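Local coordinates for bacteriocin (Pseudomonas syringae pv. tomato, PDB 4FZL), which degrades the peptidoglycan precursor lipid II, probably as a calcium-binding phosphatase of the colicin M family that kills competing bacteria, at residues A[109-114]-A[225-230]; A[117-122]-A[152-157]; A[163-168]-A[193-198]. One frame throughout, in Å; residues are numbered along the deposited sequence.

Interaction 1: A[109-114]-A[225-230]; sequences GAPLTF and SIEIPG
Thr113 and Pro229 meet at about a right angle: the threonine methyl CG2 presses against the proline ring, 3.6 Å from CD and equally close to CG. The first torsion explains the split of the threonine branches, since CG2 stands anti to the backbone N while OG1 stays beside it (chi1 -58°). OG1 is hydrogen-bonded to a water, and that water donates to Glu227 OE1 at 2.8 Å and so bridges the two side chains, which make no direct hydrogen bond. Beyond CG the glutamate chain runs extended, carrying OE2 to the flank of Pro111, whose CB lies 4.0 Å away. Leu112, Ile226 and Phe114 make the apolar counterpart. Ile226 points its CG2 at Phe114 CB, 3.6 Å apart, so the root of the phenylalanine takes the contact while its ring leads off toward Leu165 and Val119; Leu112 CD2 approaches Ile226 CD1 more loosely. The backbones themselves run parallel. Leu112 straddles Ile226, its N bonding to Ser225 O at 3.1 Å and its O receiving Glu227 N at 2.9 Å. Phe114 N then reaches Glu227 O at 2.8 Å, almost straight at the hydrogen (173°). CA-H groups of Ile226 and Thr113 lean on the same carbonyls, and a second water joins Gly109 O to Ser225 N. Leu112 thus bonds to the residues flanking Ile226, and Glu227 to those flanking Thr113, the staggered pattern of a parallel beta pair, here adding the short strand 112-113 to the mixed sheet.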
# COMPACT_ATOMS: atom_id res chain seq x y z
N GLY A 109 -6.64 5.24 -13.96
CA GLY A 109 -6.38 3.84 -14.30
C GLY A 109 -4.90 3.54 -14.52
O GLY A 109 -4.54 2.44 -14.90
N ALA A 110 -4.02 4.50 -14.28
CA ALA A 110 -2.57 4.26 -14.48
C ALA A 110 -2.09 3.20 -13.51
O ALA A 110 -2.57 3.15 -12.38
CB ALA A 110 -1.77 5.55 -14.26
N PRO A 111 -1.17 2.32 -13.92
CA PRO A 111 -0.58 1.44 -12.89
C PRO A 111 0.14 2.22 -11.77
O PRO A 111 0.61 3.34 -12.02
CB PRO A 111 0.45 0.62 -13.67
CG PRO A 111 0.20 0.87 -15.11
CD PRO A 111 -0.54 2.16 -15.23
N LEU A 112 0.27 1.64 -10.55
CA LEU A 112 0.92 2.24 -9.38
C LEU A 112 1.97 1.16 -9.02
O LEU A 112 1.79 -0.06 -9.30
CB LEU A 112 -0.22 2.41 -8.26
CG LEU A 112 -0.15 2.68 -6.81
CD1 LEU A 112 0.46 4.04 -6.66
CD2 LEU A 112 -1.50 2.79 -6.15
N THR A 113 3.06 1.58 -8.39
CA THR A 113 4.12 0.68 -7.91
C THR A 113 4.11 0.57 -6.43
O THR A 113 4.01 1.59 -5.76
CB THR A 113 5.48 1.12 -8.43
OG1 THR A 113 5.43 1.15 -9.86
CG2 THR A 113 6.59 0.21 -7.91
N PHE A 114 4.16 -0.65 -5.90
CA PHE A 114 4.27 -0.93 -4.49
C PHE A 114 5.52 -1.79 -4.32
O PHE A 114 5.45 -2.97 -4.43
CB PHE A 114 3.04 -1.67 -3.94
CG PHE A 114 2.86 -1.58 -2.43
CD1 PHE A 114 3.83 -1.15 -1.57
CD2 PHE A 114 1.70 -1.97 -1.87
CE1 PHE A 114 3.61 -1.06 -0.22
CE2 PHE A 114 1.48 -1.96 -0.51
CZ PHE A 114 2.47 -1.50 0.32
N SER A 225 -3.88 -1.58 -11.86
CA SER A 225 -2.90 -2.62 -11.53
C SER A 225 -1.92 -2.02 -10.54
O SER A 225 -1.40 -0.93 -10.73
CB SER A 225 -2.26 -3.10 -12.85
OG SER A 225 -1.15 -3.95 -12.58
N ILE A 226 -1.56 -2.82 -9.52
CA ILE A 226 -0.52 -2.53 -8.61
C ILE A 226 0.63 -3.50 -8.96
O ILE A 226 0.53 -4.73 -8.80
CB ILE A 226 -0.94 -2.64 -7.12
CG1 ILE A 226 -2.05 -1.63 -6.81
CG2 ILE A 226 0.25 -2.38 -6.18
CD1 ILE A 226 -2.42 -1.51 -5.36
N GLU A 227 1.77 -2.91 -9.37
CA GLU A 227 2.99 -3.66 -9.65
C GLU A 227 3.77 -3.79 -8.40
O GLU A 227 3.88 -2.81 -7.65
CB GLU A 227 3.80 -2.97 -10.74
CG GLU A 227 3.02 -2.85 -12.00
CD GLU A 227 3.75 -2.27 -13.19
OE1 GLU A 227 4.90 -1.87 -13.07
OE2 GLU A 227 3.14 -2.31 -14.26
N ILE A 228 4.31 -4.98 -8.12
CA ILE A 228 4.95 -5.25 -6.84
C ILE A 228 6.39 -5.78 -7.14
O ILE A 228 6.67 -6.96 -6.99
CB ILE A 228 4.18 -6.24 -5.98
CG1 ILE A 228 2.76 -5.84 -5.81
CG2 ILE A 228 4.86 -6.35 -4.63
CD1 ILE A 228 1.86 -6.83 -5.02
N PRO A 229 7.25 -4.85 -7.66
CA PRO A 229 8.52 -5.28 -8.20
C PRO A 229 9.53 -5.61 -7.12
O PRO A 229 9.38 -5.11 -6.01
CB PRO A 229 8.98 -4.05 -9.04
CG PRO A 229 8.47 -2.88 -8.20
CD PRO A 229 7.10 -3.37 -7.75
N GLY A 230 10.56 -6.40 -7.48
CA GLY A 230 11.70 -6.65 -6.62
C GLY A 230 11.69 -8.07 -6.07
O GLY A 230 10.77 -8.82 -6.26
O HOH W 1 -3.44 -0.05 -14.22
O HOH W 2 6.69 -0.89 -11.09

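Interaction 2: A[117-122]-A[152-157]; sequences QNVGLN and YDVGKD. With EDO (1,2-ethanediol), chain K; EDO (1,2-ethanediol), chain H.
Asp157 grips the backbone of Asn122 in a polar contact between two turns, one leaving helix 116-119 and the other ending strand 142-153. The second turn opens with an Asx turn, in which Asp153 OD1 accepts from Gly155 N. Across the contact, Asn122 N donates to Asp157 OD1 at 2.9 Å, coming from above the carboxylate plane (77° out of it). Tyr152 OH donates to the same oxygen from the opposite face, on the syn side and at only 2.5 Å, so two bonds restrain OD1 and tie phenol to carboxylate. Tyr152 CG stands anti to the backbone N (chi1 -163°). Leu121 and the tyrosine run past one another in opposite senses, methyl CD2 of the leucine 3.7 Å from Tyr152 CE2, and an ethanediol, probably from the crystallisation liquor, lies over one ring face near its rim. Deeper in, Val119 and Val154 touch through their CG1 methyls, close to Leu165 and Ile168. Gly120 bends the chain out of the helix at positive phi, and its O sits 3.3 Å from Asp157 CB. On the other carboxylate oxygen, a water donates to both Asp157 OD2 and Asn122 O, 2.9 Å from each.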
# COMPACT_ATOMS: atom_id res chain seq x y z
N GLN A 117 9.70 -4.53 -1.04
CA GLN A 117 10.29 -4.27 0.24
C GLN A 117 9.48 -3.29 1.15
O GLN A 117 9.64 -3.26 2.34
CB GLN A 117 11.74 -3.84 0.05
CG GLN A 117 11.87 -2.46 -0.53
CD GLN A 117 11.98 -2.40 -2.05
OE1 GLN A 117 11.58 -3.32 -2.75
NE2 GLN A 117 12.55 -1.31 -2.56
N ASN A 118 8.54 -2.55 0.54
CA ASN A 118 7.66 -1.65 1.25
C ASN A 118 6.40 -2.30 1.80
O ASN A 118 5.74 -1.69 2.67
CB ASN A 118 7.24 -0.46 0.42
CG ASN A 118 8.40 0.46 0.02
OD1 ASN A 118 9.54 0.20 0.37
ND2 ASN A 118 8.10 1.48 -0.82
N VAL A 119 6.12 -3.52 1.41
CA VAL A 119 4.86 -4.13 1.78
C VAL A 119 4.85 -4.57 3.25
O VAL A 119 3.84 -4.49 3.92
CB VAL A 119 4.59 -5.31 0.85
CG1 VAL A 119 3.33 -6.11 1.32
CG2 VAL A 119 4.45 -4.81 -0.61
N GLY A 120 6.01 -5.00 3.74
CA GLY A 120 6.10 -5.50 5.14
C GLY A 120 5.96 -7.00 5.31
O GLY A 120 5.52 -7.47 6.38
N LEU A 121 6.20 -7.71 4.23
CA LEU A 121 6.09 -9.15 4.25
C LEU A 121 7.13 -9.70 5.29
O LEU A 121 8.31 -9.28 5.32
CB LEU A 121 6.37 -9.74 2.87
CG LEU A 121 5.30 -9.41 1.84
CD1 LEU A 121 5.78 -9.85 0.51
CD2 LEU A 121 3.92 -9.92 2.22
N ASN A 122 6.73 -10.76 5.94
CA ASN A 122 7.60 -11.53 6.82
C ASN A 122 7.20 -13.02 6.68
O ASN A 122 6.62 -13.61 7.57
CB ASN A 122 7.56 -10.93 8.23
CG ASN A 122 8.57 -11.56 9.15
OD1 ASN A 122 9.64 -12.06 8.73
ND2 ASN A 122 8.30 -11.44 10.45
N TYR A 152 -1.18 -15.48 -0.55
CA TYR A 152 -0.75 -14.98 0.73
C TYR A 152 -1.64 -13.85 1.19
O TYR A 152 -1.82 -12.88 0.51
CB TYR A 152 0.69 -14.48 0.64
CG TYR A 152 1.40 -14.30 1.97
CD1 TYR A 152 1.89 -15.41 2.68
CD2 TYR A 152 1.59 -13.05 2.51
CE1 TYR A 152 2.55 -15.24 3.88
CE2 TYR A 152 2.25 -12.87 3.70
CZ TYR A 152 2.70 -13.99 4.38
OH TYR A 152 3.38 -13.86 5.55
N ASP A 153 -2.11 -13.98 2.43
CA ASP A 153 -2.94 -12.95 3.07
C ASP A 153 -1.96 -12.00 3.74
O ASP A 153 -1.34 -12.28 4.80
CB ASP A 153 -3.89 -13.61 4.05
CG ASP A 153 -4.84 -12.62 4.72
OD1 ASP A 153 -4.49 -11.43 4.87
OD2 ASP A 153 -5.95 -13.06 5.06
N VAL A 154 -1.84 -10.83 3.15
CA VAL A 154 -0.88 -9.88 3.56
C VAL A 154 -1.13 -9.43 5.02
O VAL A 154 -0.25 -8.97 5.74
CB VAL A 154 -0.98 -8.70 2.56
CG1 VAL A 154 -0.21 -7.62 3.05
CG2 VAL A 154 -0.54 -9.16 1.20
N GLY A 155 -2.39 -9.59 5.44
CA GLY A 155 -2.75 -9.34 6.79
C GLY A 155 -2.06 -10.21 7.80
O GLY A 155 -2.01 -9.82 8.95
N LYS A 156 -1.59 -11.41 7.39
CA LYS A 156 -0.68 -12.26 8.24
C LYS A 156 0.44 -11.40 8.79
O LYS A 156 0.93 -11.62 9.92
CB LYS A 156 -0.08 -13.44 7.44
CG LYS A 156 0.90 -14.36 8.17
CD LYS A 156 0.21 -15.43 8.97
CE LYS A 156 1.14 -16.53 9.46
NZ LYS A 156 0.42 -17.43 10.41
N ASP A 157 0.90 -10.41 8.00
CA ASP A 157 2.06 -9.52 8.37
C ASP A 157 1.78 -8.09 8.57
O ASP A 157 2.39 -7.47 9.45
CB ASP A 157 3.16 -9.64 7.31
CG ASP A 157 3.64 -11.03 7.22
OD1 ASP A 157 3.97 -11.47 6.08
OD2 ASP A 157 3.58 -11.66 8.33
C1 EDO K . -0.14 -17.24 5.37
O1 EDO K . -0.15 -18.39 4.52
C2 EDO K . -0.93 -16.11 4.68
O2 EDO K . -1.90 -16.54 3.79
C1 EDO H . 9.98 -16.89 9.45
O1 EDO H . 9.20 -16.11 10.37
C2 EDO H . 10.61 -15.88 8.50
O2 EDO H . 10.54 -14.66 9.28
O HOH W 3 4.18 -14.48 8.91

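Interaction 3: A[163-168]-A[193-198]; sequences LTLGNI and FNDVYD. With CA (calcium ion), chain C.
Asp195 turns its carboxylate onto a calcium ion that Leu165 and Asn167 also bind through their backbone carbonyls. Its CG stands anti to the backbone N (chi1 -160°). Both oxygens bind the metal, OD1 at 2.4 Å and OD2 at 2.5 Å from the calcium, a bidentate grip. Leu165 O lies 2.2 Å from the ion and Asn167 O 2.4 Å. Two waters and two atoms from outside the segments complete the shell. Each carboxylate oxygen is thereby pulled close to a carbonyl: Leu165 O and Asp195 OD2 stand 3.0 Å apart, two acceptors that would probably repel each other without the positive charge between them. The site is built where helix 159-165 gives way to strand 167-178; Gly166, at positive phi, makes the turn between the two carbonyls, and Asp195 comes from strand 184-197, the other arm of the beta hairpin. Apolar branches flank the carboxylate. Leu165 crosses it obliquely, methyl CD2 3.8 Å from Asp195 OD2. Ile168 comes at about a right angle and offers CG2, 3.7 Å from Asp195 OD1; its CG1 takes the crowded position between backbone N and carbonyl carbon (chi1 61°), leaving CG2 beside the N. The side chain of Asn167 leads away from the contact, toward Asp153. Further along, Tyr197 turns a ring edge to the end of the helix, with Thr164 O near the ring plane and 3.5 Å from CD1.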
# COMPACT_ATOMS: atom_id res chain seq x y z
N LEU A 163 -5.04 -3.62 3.61
CA LEU A 163 -6.10 -2.71 3.19
C LEU A 163 -5.97 -2.35 1.74
O LEU A 163 -6.99 -2.16 1.03
CB LEU A 163 -6.05 -1.44 4.03
CG LEU A 163 -6.52 -1.54 5.47
CD1 LEU A 163 -6.25 -0.32 6.34
CD2 LEU A 163 -7.97 -2.05 5.56
N THR A 164 -4.73 -2.32 1.26
CA THR A 164 -4.44 -1.95 -0.11
C THR A 164 -4.47 -3.17 -1.05
O THR A 164 -5.03 -3.09 -2.14
CB THR A 164 -3.05 -1.30 -0.19
OG1 THR A 164 -3.04 -0.11 0.63
CG2 THR A 164 -2.67 -1.03 -1.62
N LEU A 165 -3.88 -4.29 -0.61
CA LEU A 165 -3.63 -5.48 -1.46
C LEU A 165 -4.57 -6.68 -1.25
O LEU A 165 -4.74 -7.53 -2.13
CB LEU A 165 -2.22 -6.00 -1.16
CG LEU A 165 -1.10 -5.02 -1.62
CD1 LEU A 165 0.25 -5.57 -1.19
CD2 LEU A 165 -1.18 -4.73 -3.13
N GLY A 166 -5.10 -6.82 -0.02
CA GLY A 166 -5.85 -8.01 0.29
C GLY A 166 -4.96 -9.26 0.23
O GLY A 166 -3.88 -9.32 0.87
N ASN A 167 -5.38 -10.28 -0.52
CA ASN A 167 -4.50 -11.39 -0.83
C ASN A 167 -3.68 -11.06 -2.06
O ASN A 167 -4.12 -10.31 -2.87
CB ASN A 167 -5.31 -12.66 -1.11
CG ASN A 167 -6.13 -13.09 0.08
OD1 ASN A 167 -5.69 -12.96 1.26
ND2 ASN A 167 -7.33 -13.57 -0.17
N ILE A 168 -2.48 -11.59 -2.10
CA ILE A 168 -1.66 -11.48 -3.28
C ILE A 168 -1.12 -12.87 -3.57
O ILE A 168 -1.32 -13.80 -2.82
CB ILE A 168 -0.52 -10.47 -3.03
CG1 ILE A 168 0.44 -10.83 -1.91
CG2 ILE A 168 -1.03 -9.06 -2.85
CD1 ILE A 168 1.63 -9.93 -1.74
N PHE A 193 3.45 -11.25 -7.73
CA PHE A 193 2.71 -10.96 -8.92
C PHE A 193 1.93 -9.65 -8.81
O PHE A 193 1.49 -9.25 -7.71
CB PHE A 193 1.77 -12.12 -9.19
CG PHE A 193 2.48 -13.39 -9.54
CD1 PHE A 193 2.88 -14.28 -8.57
CD2 PHE A 193 2.64 -13.73 -10.86
CE1 PHE A 193 3.53 -15.45 -8.88
CE2 PHE A 193 3.32 -14.89 -11.18
CZ PHE A 193 3.76 -15.75 -10.20
N ASN A 194 1.68 -9.02 -9.96
CA ASN A 194 0.87 -7.78 -9.95
C ASN A 194 -0.51 -8.08 -9.32
O ASN A 194 -1.06 -9.20 -9.47
CB ASN A 194 0.66 -7.30 -11.38
CG ASN A 194 1.93 -6.85 -12.05
OD1 ASN A 194 2.97 -6.65 -11.45
ND2 ASN A 194 1.83 -6.68 -13.36
N ASP A 195 -1.10 -7.07 -8.70
CA ASP A 195 -2.40 -7.19 -7.98
C ASP A 195 -3.38 -6.16 -8.54
O ASP A 195 -3.05 -4.99 -8.70
CB ASP A 195 -2.17 -7.00 -6.52
CG ASP A 195 -3.31 -7.59 -5.64
OD1 ASP A 195 -3.57 -8.84 -5.60
OD2 ASP A 195 -3.90 -6.79 -4.88
N VAL A 196 -4.60 -6.61 -8.83
CA VAL A 196 -5.61 -5.69 -9.32
C VAL A 196 -6.27 -4.99 -8.13
O VAL A 196 -6.77 -5.67 -7.19
CB VAL A 196 -6.61 -6.38 -10.14
CG1 VAL A 196 -7.83 -5.48 -10.47
CG2 VAL A 196 -5.86 -6.89 -11.37
N TYR A 197 -6.26 -3.64 -8.18
CA TYR A 197 -6.95 -2.85 -7.20
C TYR A 197 -8.36 -2.51 -7.72
O TYR A 197 -8.50 -1.77 -8.67
CB TYR A 197 -6.18 -1.55 -6.93
CG TYR A 197 -6.75 -0.72 -5.83
CD1 TYR A 197 -6.36 -0.94 -4.52
CD2 TYR A 197 -7.68 0.23 -6.06
CE1 TYR A 197 -6.72 -0.12 -3.46
CE2 TYR A 197 -8.19 0.99 -5.05
CZ TYR A 197 -7.69 0.85 -3.75
OH TYR A 197 -8.22 1.60 -2.78
N ASP A 198 -9.37 -3.13 -7.14
CA ASP A 198 -10.77 -2.79 -7.44
C ASP A 198 -11.18 -1.55 -6.68
O ASP A 198 -11.23 -1.56 -5.43
CB ASP A 198 -11.68 -3.96 -7.07
CG ASP A 198 -13.15 -3.75 -7.49
OD1 ASP A 198 -13.86 -4.76 -7.46
OD2 ASP A 198 -13.59 -2.60 -7.81
CA CA C . -5.33 -8.59 -4.00
O HOH W 4 -6.01 -4.67 -4.23
O HOH W 5 -7.28 -9.34 -2.66
O HOH W 6 -6.47 -6.93 -4.02

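Overall arrangement
The calcium site of interaction 3 is the hub, with the other two contacts packed round it. Interaction 1 lies about 10 Å away, centre to centre, and is joined to it through the sheet: Ile226 N probably bonds to Asp195 O at 2.8 Å, so the strand paired with 112-113 also borders the strand bearing the calcium carboxylate. Interaction 2, about 11 Å from interaction 3, connects through Tyr152 N and Ile168 O, a probable bond of 2.8 Å between neighbouring strands. The side chains of Ile228 and Val154 each come within about 7 Å of the ion. Interactions 1 and 2, centres about 16 Å apart, meet where Phe114 CD1 packs 3.8 Å from Val119 CG2, beside Leu165.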